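PDB 1SP3: cytochrome c, putative from Shewanella oneidensis, which carries eight covalently bound haems c and probably acts as a respiratory tetrathionate reductase. Local coordinates for residues G132-D137 and Q180-H185; V170-D175 and I398-S403; D103-Y108 and A128-A133. All coordinates share one frame; numbering follows the deposited sequence.

The three contacts lie on the same side of the chain's centre and follow a row of haems. Contact 3 comes first along the chain and shares Gly132 and Ala133 with contact 1, whose segment 132-137 links helix 124-129 to helix 136-143; the centres of these two contacts are about 13 Å apart. The centre of contact 2 is about 13 Å from that of contact 1 and about 24 Å from that of contact 3. Contacts 1 and 2 interleave in sequence and illustrate a general principle of multihaem cytochromes: segments distant in sequence are joined by a shared cofactor, here the haem that His185 and His400 both ligate.

Contact 1 of 3, residues G132-D137 and Q180-H185; sequences GAPVRD and QCQNCH. With HEC (heme c), chain G.
Gln180 and Gln182 grip the backbone of residues 134-136 with their amides, one as acceptor and the other as donor. OE1 of Gln180 takes the N-H of Arg136, with the two atoms 2.9 Å apart and the donor nearly in line with the amide C=O. The fold of the Gln180 chain at chi2 (-52°), which sets the place of CD, underlies this reach. OE1 also lies over one face of the Arg136 guanidinium, whose plane is only 19° from that of the amide; NH1 of Arg136 comes within 3.6 Å of NE2 of Gln180. From the other glutamine, NE2 of Gln182 donates to Pro134 O at 2.9 Å, an almost straight bond (170°) that stays close to the plane of its own amide.

The guanidinium is held further by backbone oxygens: NH1 bonds to Phe179 O, and NH2 to Ala162 O. NE2 of Gln182 has a second partner, a carboxylate oxygen of another haem, so one amide nitrogen bridges the loop and a second cofactor.

Behind the glutamines stands the haem itself. SG of Cys181 lies 4.0 Å from CA of Arg136. The same Cys181 SG is covalently joined to haem CAB, and Cys184 SG to haem CAC. Within this turn Cys181 O accepts from both Cys184 N and His185 N. His185 NE2 binds the iron at 2.0 Å, with His400 as the second axial ligand, while its ND1 hydrogen-bonds to Ser193 O, fixing the rotation of the ring. Cys181-Gln182-Asn183-Cys184-His185 is thus a classic CXXCH motif of c-type cytochromes: two thioether links and an axial histidine on one short turn, fastened through Gln182 within it and Gln180 just before it to the backbone leading into helix 136-143.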
# COMPACT_ATOMS: atom_id res chain seq x y z
N GLY A 132 7.21 -20.05 13.50
CA GLY A 132 6.45 -21.01 12.74
C GLY A 132 5.74 -20.34 11.54
O GLY A 132 6.20 -19.29 11.04
N ALA A 133 4.61 -20.91 11.12
CA ALA A 133 3.99 -20.46 9.89
C ALA A 133 3.36 -19.11 10.19
O ALA A 133 2.86 -18.90 11.32
CB ALA A 133 2.98 -21.51 9.40
N PRO A 134 3.51 -18.16 9.25
CA PRO A 134 2.87 -16.83 9.40
C PRO A 134 1.34 -16.97 9.53
O PRO A 134 0.72 -17.83 8.81
CB PRO A 134 3.16 -16.11 8.05
CG PRO A 134 4.57 -16.89 7.50
CD PRO A 134 4.27 -18.32 8.00
N VAL A 135 0.74 -16.10 10.34
CA VAL A 135 -0.73 -15.89 10.34
C VAL A 135 -1.05 -14.47 9.95
O VAL A 135 -0.11 -13.64 9.75
CB VAL A 135 -1.31 -16.20 11.71
CG1 VAL A 135 -1.03 -17.64 12.02
CG2 VAL A 135 -0.79 -15.20 12.84
N ARG A 136 -2.33 -14.12 9.83
CA ARG A 136 -2.65 -12.74 9.42
C ARG A 136 -1.88 -11.67 10.18
O ARG A 136 -1.37 -10.66 9.60
CB ARG A 136 -4.14 -12.49 9.47
CG ARG A 136 -4.96 -13.38 8.49
CD ARG A 136 -6.48 -13.15 8.65
NE ARG A 136 -6.94 -13.38 10.03
CZ ARG A 136 -7.39 -14.56 10.53
NH1 ARG A 136 -7.43 -15.63 9.73
NH2 ARG A 136 -7.77 -14.67 11.84
N ASP A 137 -1.71 -11.90 11.48
CA ASP A 137 -1.07 -10.86 12.30
C ASP A 137 0.42 -10.64 11.96
O ASP A 137 0.99 -9.59 12.24
CB ASP A 137 -1.28 -11.12 13.80
CG ASP A 137 -1.47 -9.82 14.61
OD1 ASP A 137 -2.10 -8.84 14.11
OD2 ASP A 137 -0.98 -9.64 15.77
N GLN A 180 -5.82 -17.55 6.28
CA GLN A 180 -4.61 -16.73 6.48
C GLN A 180 -4.31 -16.06 5.16
O GLN A 180 -4.83 -16.56 4.15
CB GLN A 180 -3.39 -17.62 6.85
CG GLN A 180 -3.71 -18.53 8.12
CD GLN A 180 -4.23 -17.71 9.30
OE1 GLN A 180 -3.87 -16.52 9.50
NE2 GLN A 180 -5.03 -18.35 10.12
N CYS A 181 -3.42 -15.04 5.11
CA CYS A 181 -3.20 -14.31 3.89
C CYS A 181 -2.70 -15.18 2.77
O CYS A 181 -3.17 -15.02 1.64
CB CYS A 181 -2.18 -13.20 4.11
SG CYS A 181 -2.47 -12.13 5.51
N GLN A 182 -1.75 -16.10 3.11
CA GLN A 182 -1.19 -17.02 2.12
C GLN A 182 -2.17 -18.08 1.65
O GLN A 182 -1.85 -18.76 0.72
CB GLN A 182 0.11 -17.72 2.59
CG GLN A 182 -0.14 -18.70 3.77
CD GLN A 182 0.01 -18.07 5.17
OE1 GLN A 182 -0.37 -16.90 5.41
NE2 GLN A 182 0.60 -18.83 6.07
N ASN A 183 -3.33 -18.26 2.28
CA ASN A 183 -4.34 -19.13 1.67
C ASN A 183 -4.71 -18.57 0.27
O ASN A 183 -5.00 -19.33 -0.67
CB ASN A 183 -5.56 -19.12 2.52
CG ASN A 183 -5.59 -20.22 3.52
OD1 ASN A 183 -6.04 -21.32 3.17
ND2 ASN A 183 -5.19 -19.95 4.80
N CYS A 184 -4.72 -17.24 0.11
CA CYS A 184 -4.84 -16.73 -1.25
C CYS A 184 -3.49 -16.36 -1.91
O CYS A 184 -3.28 -16.55 -3.11
CB CYS A 184 -5.72 -15.53 -1.32
SG CYS A 184 -7.43 -15.68 -0.76
N HIS A 185 -2.61 -15.77 -1.10
CA HIS A 185 -1.32 -15.29 -1.54
C HIS A 185 -0.36 -16.46 -1.47
O HIS A 185 0.54 -16.50 -0.60
CB HIS A 185 -0.91 -14.14 -0.60
CG HIS A 185 -1.67 -12.89 -0.87
ND1 HIS A 185 -1.40 -12.07 -1.97
CD2 HIS A 185 -2.72 -12.34 -0.24
CE1 HIS A 185 -2.29 -11.09 -2.01
NE2 HIS A 185 -3.09 -11.22 -0.97
FE HEC G . -4.49 -9.85 -0.52
CHA HEC G . -3.87 -7.91 -3.28
CHB HEC G . -2.06 -8.23 1.14
CHC HEC G . -5.34 -11.61 2.37
CHD HEC G . -6.81 -11.62 -2.25
NA HEC G . -3.20 -8.28 -0.94
C1A HEC G . -3.09 -7.68 -2.16
C2A HEC G . -2.04 -6.72 -2.09
C3A HEC G . -1.54 -6.79 -0.86
C4A HEC G . -2.30 -7.78 -0.11
CMA HEC G . -0.40 -5.93 -0.29
CAA HEC G . -1.64 -5.78 -3.24
CBA HEC G . -2.61 -4.57 -3.11
CGA HEC G . -2.10 -3.52 -4.09
O1A HEC G . -0.99 -2.96 -3.81
O2A HEC G . -2.76 -3.25 -5.16
NB HEC G . -3.85 -9.96 1.33
C1B HEC G . -2.79 -9.18 1.82
C2B HEC G . -2.64 -9.44 3.23
C3B HEC G . -3.57 -10.36 3.57
C4B HEC G . -4.31 -10.71 2.40
CMB HEC G . -1.58 -8.77 4.16
CAB HEC G . -3.83 -10.94 5.01
CBB HEC G . -4.19 -10.05 6.01
NC HEC G . -5.83 -11.33 -0.01
C1C HEC G . -5.95 -11.94 1.21
C2C HEC G . -6.89 -12.98 1.08
C3C HEC G . -7.31 -12.97 -0.21
C4C HEC G . -6.62 -11.94 -0.90
CMC HEC G . -7.26 -13.90 2.31
CAC HEC G . -8.31 -13.96 -0.93
CBC HEC G . -9.51 -14.29 -0.32
ND HEC G . -5.22 -9.80 -2.43
C1D HEC G . -6.21 -10.60 -2.97
C2D HEC G . -6.52 -10.25 -4.34
C3D HEC G . -5.58 -9.18 -4.66
C4D HEC G . -4.85 -8.90 -3.41
CMD HEC G . -7.57 -10.88 -5.37
CAD HEC G . -5.44 -8.44 -6.05
CBD HEC G . -4.09 -8.95 -6.57
CGD HEC G . -4.16 -10.25 -7.35
O1D HEC G . -3.11 -10.70 -7.82
O2D HEC G . -5.29 -10.80 -7.60

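Contact 2 of 3, residues V170-D175 and I398-S403; sequences VHMDSD and INHMVS. With HEC (heme c), chain G.
Val402 turns CG1 anti to its backbone N (chi1 168°), and from there the methyl meets Val170 CG2 at 3.8 Å. Met172 runs extended as far as SD and then bends at chi3 (-105°), which carries CE to 4.0 Å from His400 CD2. The same CE rests 3.7 Å from the haem meso carbon CHC, so the methionine fills the angle between porphyrin and axial ligand.

One backbone bond joins the two segments, from Val170 N to Val402 O, 3.1 Å long and nearly straight at 166°. Beside it, Val170 CG1 packs 3.6 Å from the carbonyl carbon of Ser403.

The imidazole of His171 is enclosed on several sides. Val170 CG2 stands over the centre of one face; on the opposite face lies CBC of the haem, nearer the rim, 3.5 Å from CG of His171. Val402 CG2 meets the ring edge in its plane. This ring binds the iron of a different haem through NE2, opposite His213, so in this pair the thioether-bearing corner of one haem touches an axial ligand of the next.

His400 NE2 binds the iron of the haem that Met172 touches, at 2.1 Å, with Asn399 CB lying over one face of its ring. Its backbone is positioned from outside the pair: OD1 of Asp156 accepts from both Asn399 N and His400 N. The carboxylate of Asp169 spans the contact, taking Met172 N on OD1 and Met401 N on OD2.

Neither histidine belongs to the CXXCH sequence of the haem it ligates. Both are the second ligands of bis-histidine haems, supplied by segments distant in sequence from those motifs, an arrangement familiar in multihaem cytochromes c.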
# COMPACT_ATOMS: atom_id res chain seq x y z
N VAL A 170 -15.48 -11.93 4.74
CA VAL A 170 -15.92 -13.31 4.71
C VAL A 170 -14.83 -14.39 4.58
O VAL A 170 -15.05 -15.55 4.99
CB VAL A 170 -17.01 -13.55 3.63
CG1 VAL A 170 -18.12 -12.60 3.82
CG2 VAL A 170 -16.45 -13.43 2.17
N HIS A 171 -13.69 -14.08 3.94
CA HIS A 171 -12.66 -15.07 3.70
C HIS A 171 -11.78 -15.20 4.91
O HIS A 171 -11.46 -16.32 5.31
CB HIS A 171 -11.85 -14.68 2.44
CG HIS A 171 -12.68 -14.61 1.20
ND1 HIS A 171 -13.07 -13.43 0.61
CD2 HIS A 171 -13.27 -15.60 0.49
CE1 HIS A 171 -13.79 -13.69 -0.47
NE2 HIS A 171 -13.91 -15.00 -0.58
N MET A 172 -11.44 -14.07 5.55
CA MET A 172 -10.59 -14.10 6.74
C MET A 172 -11.28 -14.31 8.13
O MET A 172 -10.61 -14.61 9.14
CB MET A 172 -9.73 -12.81 6.77
CG MET A 172 -8.67 -12.86 5.58
SD MET A 172 -7.61 -11.40 5.60
CE MET A 172 -8.29 -10.47 4.22
N ASP A 173 -12.57 -14.07 8.15
CA ASP A 173 -13.49 -14.36 9.27
C ASP A 173 -13.01 -15.49 10.18
O ASP A 173 -12.97 -16.63 9.77
CB ASP A 173 -14.80 -14.76 8.67
CG ASP A 173 -15.82 -15.24 9.71
OD1 ASP A 173 -15.71 -14.98 10.99
OD2 ASP A 173 -16.81 -15.85 9.24
N SER A 174 -12.52 -15.14 11.37
CA SER A 174 -11.79 -16.13 12.15
C SER A 174 -12.74 -17.20 12.69
O SER A 174 -12.29 -18.29 12.94
CB SER A 174 -10.99 -15.48 13.25
OG SER A 174 -11.77 -14.49 13.82
N ASP A 175 -14.04 -16.92 12.77
CA ASP A 175 -15.02 -17.92 13.17
C ASP A 175 -15.57 -18.72 12.03
O ASP A 175 -16.33 -19.69 12.28
CB ASP A 175 -16.21 -17.28 13.91
CG ASP A 175 -15.82 -16.66 15.25
OD1 ASP A 175 -14.87 -17.17 15.87
OD2 ASP A 175 -16.41 -15.67 15.76
N ILE A 398 -8.81 -1.79 -4.24
CA ILE A 398 -9.45 -2.35 -3.10
C ILE A 398 -9.71 -3.83 -3.41
O ILE A 398 -10.45 -4.12 -4.30
CB ILE A 398 -10.80 -1.62 -2.86
CG1 ILE A 398 -10.58 -0.16 -2.38
CG2 ILE A 398 -11.58 -2.35 -1.80
CD1 ILE A 398 -9.75 -0.22 -1.02
N ASN A 399 -9.20 -4.76 -2.59
CA ASN A 399 -9.33 -6.18 -2.82
C ASN A 399 -9.80 -7.01 -1.65
O ASN A 399 -10.14 -8.20 -1.87
CB ASN A 399 -8.01 -6.80 -3.34
CG ASN A 399 -7.63 -6.27 -4.74
OD1 ASN A 399 -8.17 -6.67 -5.77
ND2 ASN A 399 -6.69 -5.37 -4.74
N HIS A 400 -9.78 -6.46 -0.45
CA HIS A 400 -10.11 -7.18 0.79
C HIS A 400 -11.42 -6.66 1.40
O HIS A 400 -11.97 -5.73 0.84
CB HIS A 400 -8.92 -7.20 1.77
CG HIS A 400 -7.65 -7.55 1.08
ND1 HIS A 400 -6.85 -6.60 0.45
CD2 HIS A 400 -7.09 -8.75 0.78
CE1 HIS A 400 -5.85 -7.21 -0.17
NE2 HIS A 400 -5.96 -8.51 0.02
N MET A 401 -11.89 -7.26 2.52
CA MET A 401 -13.18 -6.93 3.09
C MET A 401 -14.36 -7.34 2.19
O MET A 401 -15.44 -6.71 2.19
CB MET A 401 -13.31 -5.44 3.48
CG MET A 401 -12.30 -5.00 4.58
SD MET A 401 -12.37 -3.21 5.11
CE MET A 401 -11.27 -3.36 6.56
N VAL A 402 -14.22 -8.44 1.48
CA VAL A 402 -15.38 -8.88 0.74
C VAL A 402 -16.52 -9.07 1.79
O VAL A 402 -16.30 -9.66 2.85
CB VAL A 402 -15.09 -10.16 -0.06
CG1 VAL A 402 -16.43 -10.79 -0.60
CG2 VAL A 402 -14.05 -9.85 -1.25
N SER A 403 -17.69 -8.47 1.54
CA SER A 403 -18.82 -8.53 2.48
C SER A 403 -19.66 -9.79 2.21
O SER A 403 -19.57 -10.33 1.09
CB SER A 403 -19.72 -7.32 2.20
OG SER A 403 -19.00 -6.19 2.59
FE HEC G . -4.49 -9.85 -0.52
CHA HEC G . -3.87 -7.91 -3.28
CHB HEC G . -2.06 -8.23 1.14
CHC HEC G . -5.34 -11.61 2.37
CHD HEC G . -6.81 -11.62 -2.25
NA HEC G . -3.20 -8.28 -0.94
C1A HEC G . -3.09 -7.68 -2.16
C2A HEC G . -2.04 -6.72 -2.09
C3A HEC G . -1.54 -6.79 -0.86
C4A HEC G . -2.30 -7.78 -0.11
CMA HEC G . -0.40 -5.93 -0.29
CAA HEC G . -1.64 -5.78 -3.24
CBA HEC G . -2.61 -4.57 -3.11
CGA HEC G . -2.10 -3.52 -4.09
O1A HEC G . -0.99 -2.96 -3.81
O2A HEC G . -2.76 -3.25 -5.16
NB HEC G . -3.85 -9.96 1.33
C1B HEC G . -2.79 -9.18 1.82
C2B HEC G . -2.64 -9.44 3.23
C3B HEC G . -3.57 -10.36 3.57
C4B HEC G . -4.31 -10.71 2.40
CMB HEC G . -1.58 -8.77 4.16
CAB HEC G . -3.83 -10.94 5.01
CBB HEC G . -4.19 -10.05 6.01
NC HEC G . -5.83 -11.33 -0.01
C1C HEC G . -5.95 -11.94 1.21
C2C HEC G . -6.89 -12.98 1.08
C3C HEC G . -7.31 -12.97 -0.21
C4C HEC G . -6.62 -11.94 -0.90
CMC HEC G . -7.26 -13.90 2.31
CAC HEC G . -8.31 -13.96 -0.93
CBC HEC G . -9.51 -14.29 -0.32
ND HEC G . -5.22 -9.80 -2.43
C1D HEC G . -6.21 -10.60 -2.97
C2D HEC G . -6.52 -10.25 -4.34
C3D HEC G . -5.58 -9.18 -4.66
C4D HEC G . -4.85 -8.90 -3.41
CMD HEC G . -7.57 -10.88 -5.37
CAD HEC G . -5.44 -8.44 -6.05
CBD HEC G . -4.09 -8.95 -6.57
CGD HEC G . -4.16 -10.25 -7.35
O1D HEC G . -3.11 -10.70 -7.82
O2D HEC G . -5.29 -10.80 -7.60

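Contact 3 of 3, residues D103-Y108 and A128-A133; sequences DTTGTY and AQNVGA. With HEC (heme c), chain C.
An Asx turn and an ST turn shape the loop that follows the haem-binding helix 99-102, and this loop presents Thr104 to Asn130, just beyond helix 124-129. With chi1 at 61°, OG1 of Thr104 sits between its backbone N and carbonyl carbon, and from there it donates to Asn130 O across a short 2.5 Å, tilted 34° from the carbonyl plane. The methyl CG2 of Thr104 packs against Gly132 N at 3.6 Å. Alongside, Thr105 CG2 touches Asn130 CB at 3.9 Å.

Asp103 organises the loop. Its OD2 takes Thr105 N at 2.8 Å from above the carboxylate plane and the Thr105 hydroxyl on its syn lone pair, while OD1 accepts from Tyr108 N at 3.0 Å. Thr105 OG1 in turn receives Thr107 N.

On the far segment, Val131 CG1 lies 3.6 Å from CHB of a haem c, and Gly132 O accepts from ND1 of His102, an axial ligand of another haem. The bonds to Asp103 would spread its charge over several donors; bonded once to Asn130 O, the loop is consistent with a fixed place for the segment whose Gly132 O receives the His102 N-H.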
# COMPACT_ATOMS: atom_id res chain seq x y z
N ASP A 103 7.27 -15.06 13.62
CA ASP A 103 6.99 -15.03 15.06
C ASP A 103 5.56 -15.48 15.46
O ASP A 103 4.58 -14.92 14.98
CB ASP A 103 7.24 -13.62 15.64
CG ASP A 103 6.77 -13.51 17.09
OD1 ASP A 103 6.05 -12.53 17.40
OD2 ASP A 103 7.05 -14.41 17.92
N THR A 104 5.44 -16.46 16.39
CA THR A 104 4.11 -16.89 16.77
C THR A 104 3.76 -16.36 18.16
O THR A 104 2.71 -16.62 18.64
CB THR A 104 3.97 -18.43 16.78
OG1 THR A 104 4.90 -19.00 17.72
CG2 THR A 104 4.40 -19.01 15.44
N THR A 105 4.64 -15.61 18.81
CA THR A 105 4.34 -15.27 20.20
C THR A 105 3.49 -14.00 20.27
O THR A 105 2.94 -13.73 21.30
CB THR A 105 5.61 -15.01 20.99
OG1 THR A 105 6.32 -13.91 20.35
CG2 THR A 105 6.57 -16.25 21.00
N GLY A 106 3.49 -13.20 19.20
CA GLY A 106 2.78 -11.93 19.18
C GLY A 106 3.57 -10.88 19.87
O GLY A 106 3.09 -9.77 20.05
N THR A 107 4.80 -11.17 20.31
CA THR A 107 5.54 -10.10 20.99
C THR A 107 6.58 -9.43 20.09
O THR A 107 7.14 -8.39 20.48
CB THR A 107 6.25 -10.59 22.25
OG1 THR A 107 7.36 -11.45 21.89
CG2 THR A 107 5.29 -11.39 23.14
N TYR A 108 6.91 -10.05 18.94
CA TYR A 108 7.99 -9.49 18.13
C TYR A 108 7.52 -8.18 17.48
O TYR A 108 6.48 -8.12 16.86
CB TYR A 108 8.58 -10.48 17.12
CG TYR A 108 9.67 -9.87 16.23
CD1 TYR A 108 10.98 -9.82 16.64
CD2 TYR A 108 9.36 -9.38 14.94
CE1 TYR A 108 11.98 -9.33 15.81
CE2 TYR A 108 10.38 -8.90 14.11
CZ TYR A 108 11.67 -8.86 14.56
OH TYR A 108 12.63 -8.32 13.77
N ALA A 128 12.69 -16.59 18.72
CA ALA A 128 13.32 -17.48 17.74
C ALA A 128 12.91 -18.93 17.91
O ALA A 128 12.72 -19.60 16.94
CB ALA A 128 14.81 -17.43 17.85
N GLN A 129 12.81 -19.41 19.16
CA GLN A 129 12.45 -20.80 19.42
C GLN A 129 11.03 -21.12 19.02
O GLN A 129 10.71 -22.28 18.63
CB GLN A 129 12.62 -21.11 20.90
CG GLN A 129 14.07 -21.21 21.33
CD GLN A 129 14.21 -21.10 22.82
OE1 GLN A 129 15.10 -20.39 23.29
NE2 GLN A 129 13.33 -21.79 23.58
N ASN A 130 10.17 -20.10 19.08
CA ASN A 130 8.77 -20.35 18.79
C ASN A 130 8.26 -20.07 17.37
O ASN A 130 7.08 -20.12 17.11
CB ASN A 130 7.94 -19.67 19.83
CG ASN A 130 8.05 -20.39 21.18
OD1 ASN A 130 7.36 -21.38 21.36
ND2 ASN A 130 9.00 -19.94 22.08
N VAL A 131 9.19 -19.78 16.47
CA VAL A 131 8.94 -19.35 15.10
C VAL A 131 8.09 -20.44 14.41
O VAL A 131 8.23 -21.64 14.70
CB VAL A 131 10.37 -19.17 14.61
CG1 VAL A 131 10.85 -20.09 13.58
CG2 VAL A 131 10.85 -17.70 14.58
N GLY A 132 7.21 -20.05 13.50
CA GLY A 132 6.45 -21.01 12.74
C GLY A 132 5.74 -20.34 11.54
O GLY A 132 6.20 -19.29 11.04
N ALA A 133 4.61 -20.91 11.12
CA ALA A 133 3.99 -20.46 9.89
C ALA A 133 3.36 -19.11 10.19
O ALA A 133 2.86 -18.90 11.32
CB ALA A 133 2.98 -21.51 9.40
FE HEC C . 14.02 -23.60 10.98
CHA HEC C . 11.47 -25.42 9.83
CHB HEC C . 12.32 -20.69 10.34
CHC HEC C . 16.38 -21.77 12.72
CHD HEC C . 16.09 -26.30 11.00
NA HEC C . 12.21 -23.11 10.19
C1A HEC C . 11.28 -24.05 9.85
C2A HEC C . 10.11 -23.33 9.42
C3A HEC C . 10.34 -22.01 9.56
C4A HEC C . 11.69 -21.86 10.04
CMA HEC C . 9.35 -20.85 9.30
CAA HEC C . 8.78 -24.00 8.93
CBA HEC C . 7.96 -23.96 10.24
CGA HEC C . 6.66 -24.65 10.08
O1A HEC C . 5.86 -24.60 11.08
O2A HEC C . 6.44 -25.24 8.98
NB HEC C . 14.32 -21.59 11.48
C1B HEC C . 13.48 -20.57 11.06
C2B HEC C . 14.05 -19.33 11.57
C3B HEC C . 15.16 -19.64 12.23
C4B HEC C . 15.34 -21.07 12.20
CMB HEC C . 13.43 -17.92 11.35
CAB HEC C . 16.03 -18.69 13.04
CBB HEC C . 15.31 -18.12 14.03
NC HEC C . 15.83 -23.97 11.73
C1C HEC C . 16.66 -23.08 12.38
C2C HEC C . 17.89 -23.75 12.69
C3C HEC C . 17.81 -25.01 12.21
C4C HEC C . 16.52 -25.15 11.58
CMC HEC C . 19.10 -23.06 13.42
CAC HEC C . 18.89 -26.17 12.26
CBC HEC C . 19.64 -26.43 13.36
ND HEC C . 13.81 -25.56 10.51
C1D HEC C . 14.81 -26.50 10.58
C2D HEC C . 14.29 -27.78 10.08
C3D HEC C . 12.88 -27.48 9.76
C4D HEC C . 12.66 -26.09 10.05
CMD HEC C . 15.00 -29.15 9.91
CAD HEC C . 11.90 -28.49 9.13
CBD HEC C . 12.27 -28.47 7.66
CGD HEC C . 11.55 -29.57 6.87
O1D HEC C . 11.98 -30.78 6.88
O2D HEC C . 10.50 -29.25 6.24